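Long-range contacts in penicillin binding protein 2X (Streptococcus thermophilus, PDB 5U47), which probably cross-links adjacent glycan strands of cell-wall peptidoglycan as a transpeptidase of the cell-division machinery, and binds penicillin: residues 469-477 and 500-508; 520-531 and 543-553. The protein carries 1 engineered substitution. One frame throughout, in Å; residues are numbered along the deposited sequence.

Coming from the N terminus, the chain first runs through helix 463-478, then spends 22 residues, few of them in regular structure, before strand 503-510 returns to the helix and closes contact 1. It continues through a loop into strand 526-534, turns, and comes back as strand 541-548, so contact 2 closes a hairpin over 11 intervening residues. The two contacts follow in series, neither nested nor crossed, with centres about 18 Å apart. Strands 503-510 and 526-534 are sheet neighbours and join them directly: K505 O lies 3.0 Å from V531 N. Together they tie a helix and the edge strand 503-510 to the hairpin, within the transpeptidase domain.

Contact 1: 469-477 and 500-508; sequences TRNYMISVG and NDVTVKSGT. Engineered in segment 500-508: T503 (natural residue Ala). With ACT (acetate ion), chain D.
R470 meets T503, an engineered residue (Ala in the natural sequence), through its backbone: R470 O lies 2.8 Å from T503 OG1, which is within reach of S536 OG too; the hydroxyl proton may go to either. The guanidinium of R470 leads away and is held by the backbone oxygens of S536, E537 and I426. One turn on, M473 O accepts V504 N at 3.2 Å in a nearly straight bond (166° at the hydrogen), the donor standing well above the carbonyl plane. V476 N also gives this oxygen a weak helical bond, so it has a donor from the strand as well as one from its own helix. The M473 side chain bends at its last torsion (chi3 74°), which brings CE to 3.5 Å from T503 CG2. I474 lays its CA over V502 O and its CD1 against D501 CB, while water 1 donates both to I474 O and, at 2.6 Å, to V502 O. S475 points away from the strand, and its OG donates to an acetate probably from the crystallisation liquor, which T478 OG1 also bonds. V476 sits on V504, CB 3.9 Å from V504 CG2, and its own CG2 touches K505 CD. K505 then curls so that NZ reaches S506 O at 2.8 Å, and S354 OG as well; K505-S506-G507 fits the K(S/T)G motif of penicillin-binding enzymes. G477 brings its N close to V504 CG2. The helix crosses the strand at 64°, while T503 and K505 pair through their backbones with strand 526-534, and V299 of helix 297-308 and F351 of helix 347-352 pack against M473.

Contact 2: 520-531 and 543-553; sequences KVGTNETLNSVV and MYVTVQEPKTW
N528 comes down on the indole of W553 from the opposite direction, ND2 sitting 3.0 Å above the ring plane and over its centre. CG of N528 lies anti to the carbonyl carbon (chi1 -62°), which places the amide over the indole, tilted 50° to it, and N528 CB adds a CH-pi contact to the six-membered ring, 19° off its normal. N528 OD1 accepts T526 OG1 at 2.9 Å, from above the amide plane. W553 is steadied elsewhere by NE1 bonded to N555 OD1 and by an edge-to-face stack with F558. Beside it, N524 presses CB to 3.2 Å from P550 O and lays OD1 near W553 CB. Beyond these loops strands 526-534 and 541-548 pair as an antiparallel beta hairpin, within the five-stranded sheet of the transpeptidase domain; N528-V547 and V530-V545 are hydrogen-bonded pairs, and E549 N donates to T526 O just beyond. On the face carrying S529, T546 and Y544, T546 CG2 lies 3.7 Å above the tyrosine ring, toward its rim, while V530 O comes to the ring's edge. Water 2 links S529 OG with Y544 OH, which also hydrogen-bonds Y291 OH. At the open end of the hairpin, E549 OE2 is gripped from opposite faces of its plane by K520 NZ, a 2.9 Å salt bridge from a poorly ordered lysine, and by Q548 NE2 at 3.0 Å. The E525 carboxylate stands 90° to that of E549, its OE1 4.1 Å from E549 OE1, a proximity the lysine probably eases.

Contact 1: 469-477 and 500-508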
# COMPACT_ATOMS: atom_id res chain seq x y z
N THR A 469 21.82 -1.97 17.28
CA THR A 469 20.62 -1.15 17.46
C THR A 469 19.46 -2.03 17.94
O THR A 469 18.79 -1.68 18.91
CB THR A 469 20.23 -0.40 16.16
OG1 THR A 469 21.29 0.50 15.80
CG2 THR A 469 18.97 0.41 16.36
N ARG A 470 19.28 -3.20 17.31
CA ARG A 470 18.20 -4.12 17.70
C ARG A 470 18.38 -4.62 19.13
O ARG A 470 17.41 -4.73 19.88
CB ARG A 470 18.08 -5.31 16.75
CG ARG A 470 17.54 -4.96 15.36
CD ARG A 470 17.10 -6.20 14.58
NE ARG A 470 18.12 -7.25 14.56
CZ ARG A 470 19.18 -7.28 13.75
NH1 ARG A 470 19.42 -6.32 12.85
NH2 ARG A 470 20.04 -8.29 13.84
N ASN A 471 19.62 -4.90 19.52
CA ASN A 471 19.89 -5.34 20.89
C ASN A 471 19.59 -4.22 21.90
O ASN A 471 18.96 -4.47 22.92
CB ASN A 471 21.30 -5.87 21.04
CG ASN A 471 21.57 -6.36 22.45
OD1 ASN A 471 20.84 -7.20 22.97
ND2 ASN A 471 22.60 -5.82 23.09
N TYR A 472 20.01 -2.98 21.62
CA TYR A 472 19.69 -1.86 22.53
C TYR A 472 18.18 -1.69 22.65
O TYR A 472 17.67 -1.35 23.72
CB TYR A 472 20.35 -0.54 22.09
CG TYR A 472 21.85 -0.53 22.22
CD1 TYR A 472 22.46 -0.72 23.45
CD2 TYR A 472 22.68 -0.28 21.12
CE1 TYR A 472 23.85 -0.70 23.59
CE2 TYR A 472 24.05 -0.26 21.25
CZ TYR A 472 24.63 -0.47 22.49
OH TYR A 472 25.99 -0.45 22.62
N MET A 473 17.46 -1.95 21.57
CA MET A 473 15.99 -1.85 21.55
C MET A 473 15.27 -2.90 22.42
O MET A 473 14.09 -2.73 22.75
CB MET A 473 15.46 -1.89 20.11
CG MET A 473 15.70 -0.61 19.34
SD MET A 473 15.37 -0.76 17.56
CE MET A 473 13.58 -0.80 17.55
N ILE A 474 15.94 -3.99 22.79
CA ILE A 474 15.34 -4.98 23.70
C ILE A 474 15.11 -4.31 25.06
O ILE A 474 14.05 -4.50 25.70
CB ILE A 474 16.23 -6.23 23.88
CG1 ILE A 474 16.31 -7.05 22.58
CG2 ILE A 474 15.73 -7.11 25.03
CD1 ILE A 474 17.30 -8.19 22.62
N SER A 475 16.09 -3.53 25.50
CA SER A 475 16.01 -2.86 26.81
C SER A 475 14.89 -1.85 26.93
O SER A 475 14.41 -1.59 28.03
CB SER A 475 17.36 -2.21 27.18
OG SER A 475 18.35 -3.21 27.30
N VAL A 476 14.45 -1.28 25.82
CA VAL A 476 13.30 -0.38 25.86
C VAL A 476 12.14 -1.13 26.53
O VAL A 476 11.36 -0.54 27.27
CB VAL A 476 12.89 0.06 24.44
CG1 VAL A 476 11.58 0.83 24.49
CG2 VAL A 476 13.98 0.90 23.81
N GLY A 477 12.04 -2.43 26.23
CA GLY A 477 11.00 -3.28 26.78
C GLY A 477 11.34 -3.96 28.10
O GLY A 477 10.45 -4.13 28.95
N ASN A 500 10.05 -15.03 23.05
CA ASN A 500 11.08 -14.37 22.24
C ASN A 500 11.51 -13.04 22.83
O ASN A 500 10.73 -12.38 23.52
CB ASN A 500 10.54 -14.02 20.84
CG ASN A 500 10.40 -15.21 19.94
OD1 ASN A 500 9.30 -15.63 19.61
ND2 ASN A 500 11.53 -15.76 19.53
N ASP A 501 12.75 -12.66 22.53
CA ASP A 501 13.24 -11.33 22.82
C ASP A 501 12.60 -10.47 21.72
O ASP A 501 12.57 -10.87 20.54
CB ASP A 501 14.76 -11.22 22.70
CG ASP A 501 15.49 -11.88 23.85
OD1 ASP A 501 14.95 -11.98 24.99
OD2 ASP A 501 16.64 -12.28 23.62
N VAL A 502 12.11 -9.29 22.09
CA VAL A 502 11.45 -8.42 21.15
C VAL A 502 12.15 -7.07 21.13
O VAL A 502 12.39 -6.45 22.16
CB VAL A 502 9.96 -8.21 21.50
CG1 VAL A 502 9.24 -7.56 20.34
CG2 VAL A 502 9.28 -9.54 21.85
N THR A 503 12.47 -6.65 19.93
CA THR A 503 13.15 -5.38 19.66
C THR A 503 12.05 -4.32 19.50
O THR A 503 11.24 -4.38 18.56
CB THR A 503 14.01 -5.56 18.38
OG1 THR A 503 15.26 -6.14 18.78
CG2 THR A 503 14.26 -4.26 17.62
N VAL A 504 11.99 -3.36 20.43
CA VAL A 504 10.94 -2.37 20.37
C VAL A 504 11.43 -0.94 20.60
O VAL A 504 12.47 -0.72 21.20
CB VAL A 504 9.87 -2.69 21.42
CG1 VAL A 504 9.28 -4.07 21.19
CG2 VAL A 504 10.48 -2.62 22.83
N LYS A 505 10.65 0.02 20.10
CA LYS A 505 10.88 1.44 20.38
C LYS A 505 9.55 2.14 20.30
O LYS A 505 8.82 2.01 19.31
CB LYS A 505 11.87 2.10 19.43
CG LYS A 505 12.18 3.57 19.80
CD LYS A 505 12.89 3.70 21.16
CE LYS A 505 13.09 5.15 21.57
NZ LYS A 505 11.87 5.75 22.17
N SER A 506 9.24 2.89 21.33
CA SER A 506 8.01 3.63 21.40
C SER A 506 8.27 5.01 20.93
O SER A 506 9.41 5.49 20.88
CB SER A 506 7.55 3.75 22.87
OG SER A 506 8.56 4.38 23.65
N GLY A 507 7.18 5.71 20.67
CA GLY A 507 7.27 7.07 20.31
C GLY A 507 6.07 7.90 20.73
O GLY A 507 4.94 7.41 20.86
N THR A 508 6.36 9.16 20.99
CA THR A 508 5.36 10.17 21.26
C THR A 508 5.84 11.26 20.33
O THR A 508 7.05 11.38 20.08
CB THR A 508 5.36 10.67 22.71
OG1 THR A 508 6.64 11.23 23.03
CG2 THR A 508 5.05 9.54 23.68
C ACT D . 17.80 -4.62 30.83
O ACT D . 18.28 -4.19 29.77
OXT ACT D . 16.91 -5.51 30.84
CH3 ACT D . 18.31 -4.07 32.14
O HOH W 1 11.94 -6.19 24.74

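Contact 2: 520-531 and 543-553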
# COMPACT_ATOMS: atom_id res chain seq x y z
N LYS A 520 0.23 21.51 19.57
CA LYS A 520 -0.90 21.49 20.51
C LYS A 520 -0.36 21.17 21.91
O LYS A 520 0.62 20.43 22.05
CB LYS A 520 -1.94 20.46 20.11
CG LYS A 520 -2.63 20.72 18.79
CD LYS A 520 -3.61 19.61 18.48
CE LYS A 520 -4.30 19.80 17.14
NZ LYS A 520 -5.18 18.65 16.81
N VAL A 521 -1.01 21.71 22.93
CA VAL A 521 -0.57 21.54 24.32
C VAL A 521 -1.44 20.62 25.19
O VAL A 521 -1.02 20.23 26.28
CB VAL A 521 -0.39 22.91 25.01
CG1 VAL A 521 0.82 23.64 24.44
CG2 VAL A 521 -1.65 23.76 24.88
N GLY A 522 -2.63 20.26 24.72
CA GLY A 522 -3.54 19.41 25.51
C GLY A 522 -2.95 18.08 25.95
O GLY A 522 -2.00 17.57 25.35
N THR A 523 -3.53 17.52 27.01
CA THR A 523 -3.09 16.23 27.56
C THR A 523 -3.40 15.13 26.55
O THR A 523 -4.52 15.06 26.04
CB THR A 523 -3.80 15.92 28.89
OG1 THR A 523 -3.69 17.04 29.78
CG2 THR A 523 -3.20 14.66 29.55
N ASN A 524 -2.40 14.29 26.27
CA ASN A 524 -2.51 13.20 25.28
C ASN A 524 -2.80 13.72 23.85
O ASN A 524 -3.23 12.95 22.99
CB ASN A 524 -3.54 12.14 25.70
CG ASN A 524 -3.12 11.37 26.94
OD1 ASN A 524 -1.97 10.94 27.06
ND2 ASN A 524 -4.06 11.17 27.85
N GLU A 525 -2.55 15.00 23.59
CA GLU A 525 -2.78 15.55 22.26
C GLU A 525 -1.45 15.35 21.51
O GLU A 525 -0.71 16.28 21.16
CB GLU A 525 -3.24 17.01 22.38
CG GLU A 525 -4.34 17.38 21.38
CD GLU A 525 -5.13 18.60 21.82
OE1 GLU A 525 -6.37 18.61 21.60
OE2 GLU A 525 -4.53 19.53 22.41
N THR A 526 -1.17 14.07 21.28
CA THR A 526 0.06 13.60 20.69
C THR A 526 -0.18 12.45 19.75
O THR A 526 -1.28 11.89 19.71
CB THR A 526 0.98 13.02 21.80
OG1 THR A 526 0.23 12.05 22.57
CG2 THR A 526 1.51 14.12 22.72
N LEU A 527 0.86 12.13 18.99
CA LEU A 527 0.86 10.99 18.11
C LEU A 527 1.68 9.97 18.86
O LEU A 527 2.86 10.23 19.15
CB LEU A 527 1.52 11.30 16.78
CG LEU A 527 1.63 10.07 15.88
CD1 LEU A 527 0.27 9.62 15.37
CD2 LEU A 527 2.54 10.36 14.72
N ASN A 528 1.06 8.85 19.22
CA ASN A 528 1.75 7.76 19.92
C ASN A 528 2.00 6.59 18.98
O ASN A 528 1.14 6.24 18.18
CB ASN A 528 0.90 7.30 21.11
CG ASN A 528 0.71 8.41 22.14
OD1 ASN A 528 1.42 9.40 22.15
ND2 ASN A 528 -0.24 8.23 23.03
N SER A 529 3.18 5.99 19.08
CA SER A 529 3.53 4.92 18.16
C SER A 529 4.50 3.92 18.72
O SER A 529 5.11 4.15 19.77
CB SER A 529 4.08 5.51 16.85
OG SER A 529 5.31 6.20 17.03
N VAL A 530 4.63 2.79 18.03
CA VAL A 530 5.59 1.79 18.42
C VAL A 530 6.02 0.97 17.20
O VAL A 530 5.22 0.73 16.28
CB VAL A 530 5.01 0.83 19.51
CG1 VAL A 530 3.86 -0.02 18.99
CG2 VAL A 530 6.09 -0.06 20.08
N VAL A 531 7.30 0.60 17.18
CA VAL A 531 7.81 -0.33 16.19
C VAL A 531 8.30 -1.53 16.98
O VAL A 531 8.86 -1.35 18.08
CB VAL A 531 8.94 0.23 15.32
CG1 VAL A 531 10.15 0.68 16.15
CG2 VAL A 531 9.33 -0.80 14.27
N MET A 543 6.36 -4.78 12.97
CA MET A 543 5.02 -4.22 13.13
C MET A 543 5.15 -2.77 13.56
O MET A 543 5.98 -2.43 14.41
CB MET A 543 4.20 -5.02 14.12
CG MET A 543 2.76 -4.57 14.18
SD MET A 543 1.75 -5.74 15.10
CE MET A 543 0.14 -5.05 14.74
N TYR A 544 4.33 -1.91 12.97
CA TYR A 544 4.33 -0.47 13.28
C TYR A 544 2.91 -0.04 13.54
O TYR A 544 2.02 -0.26 12.71
CB TYR A 544 4.95 0.29 12.12
CG TYR A 544 5.04 1.80 12.24
CD1 TYR A 544 5.60 2.40 13.36
CD2 TYR A 544 4.69 2.61 11.19
CE1 TYR A 544 5.74 3.78 13.45
CE2 TYR A 544 4.81 4.00 11.27
CZ TYR A 544 5.34 4.57 12.40
OH TYR A 544 5.47 5.95 12.48
N VAL A 545 2.70 0.60 14.69
CA VAL A 545 1.37 1.04 15.12
C VAL A 545 1.41 2.49 15.52
O VAL A 545 2.37 2.92 16.16
CB VAL A 545 0.89 0.19 16.31
CG1 VAL A 545 -0.49 0.63 16.79
CG2 VAL A 545 0.88 -1.27 15.94
N THR A 546 0.37 3.25 15.14
CA THR A 546 0.24 4.65 15.50
C THR A 546 -1.21 4.94 15.91
O THR A 546 -2.12 4.27 15.47
CB THR A 546 0.58 5.61 14.33
OG1 THR A 546 -0.49 5.65 13.37
CG2 THR A 546 1.90 5.22 13.62
N VAL A 547 -1.37 5.92 16.79
CA VAL A 547 -2.67 6.41 17.22
C VAL A 547 -2.48 7.91 17.50
O VAL A 547 -1.54 8.31 18.22
CB VAL A 547 -3.25 5.67 18.45
CG1 VAL A 547 -2.32 5.74 19.65
CG2 VAL A 547 -4.62 6.22 18.81
N GLN A 548 -3.34 8.73 16.90
CA GLN A 548 -3.29 10.16 17.07
C GLN A 548 -4.35 10.63 18.06
O GLN A 548 -5.53 10.24 17.97
CB GLN A 548 -3.45 10.88 15.72
CG GLN A 548 -3.32 12.39 15.82
CD GLN A 548 -3.31 13.12 14.49
OE1 GLN A 548 -3.15 12.52 13.45
NE2 GLN A 548 -3.50 14.44 14.53
N GLU A 549 -3.91 11.47 18.99
CA GLU A 549 -4.75 12.10 20.01
C GLU A 549 -5.70 11.15 20.73
O GLU A 549 -6.92 11.33 20.69
CB GLU A 549 -5.50 13.28 19.39
CG GLU A 549 -4.57 14.35 18.86
CD GLU A 549 -5.28 15.41 18.03
OE1 GLU A 549 -6.32 15.91 18.47
OE2 GLU A 549 -4.77 15.75 16.93
N PRO A 550 -5.14 10.13 21.40
CA PRO A 550 -5.96 9.23 22.18
C PRO A 550 -6.58 9.97 23.38
O PRO A 550 -5.85 10.69 24.08
CB PRO A 550 -4.97 8.18 22.66
CG PRO A 550 -3.66 8.89 22.70
CD PRO A 550 -3.70 9.83 21.53
N LYS A 551 -7.89 9.85 23.58
CA LYS A 551 -8.56 10.45 24.75
C LYS A 551 -7.99 9.86 26.03
O LYS A 551 -7.80 10.58 27.01
CB LYS A 551 -10.07 10.19 24.78
CG LYS A 551 -10.96 11.29 24.23
CD LYS A 551 -10.85 11.46 22.74
CE LYS A 551 -11.81 12.54 22.25
NZ LYS A 551 -11.64 12.82 20.80
N THR A 552 -7.77 8.54 26.01
CA THR A 552 -7.24 7.79 27.14
C THR A 552 -5.97 7.12 26.65
O THR A 552 -5.98 6.50 25.58
CB THR A 552 -8.24 6.69 27.60
OG1 THR A 552 -9.54 7.26 27.77
CG2 THR A 552 -7.80 6.04 28.91
N TRP A 553 -4.87 7.26 27.40
CA TRP A 553 -3.60 6.65 26.97
C TRP A 553 -2.75 6.04 28.07
O TRP A 553 -2.65 6.56 29.17
CB TRP A 553 -2.72 7.66 26.21
CG TRP A 553 -1.48 6.98 25.74
CD1 TRP A 553 -0.20 7.14 26.22
CD2 TRP A 553 -1.41 5.94 24.78
NE1 TRP A 553 0.66 6.28 25.57
CE2 TRP A 553 -0.07 5.53 24.68
CE3 TRP A 553 -2.37 5.31 23.97
CZ2 TRP A 553 0.34 4.54 23.81
CZ3 TRP A 553 -1.96 4.33 23.10
CH2 TRP A 553 -0.61 3.95 23.02
O HOH W 2 6.37 6.97 14.79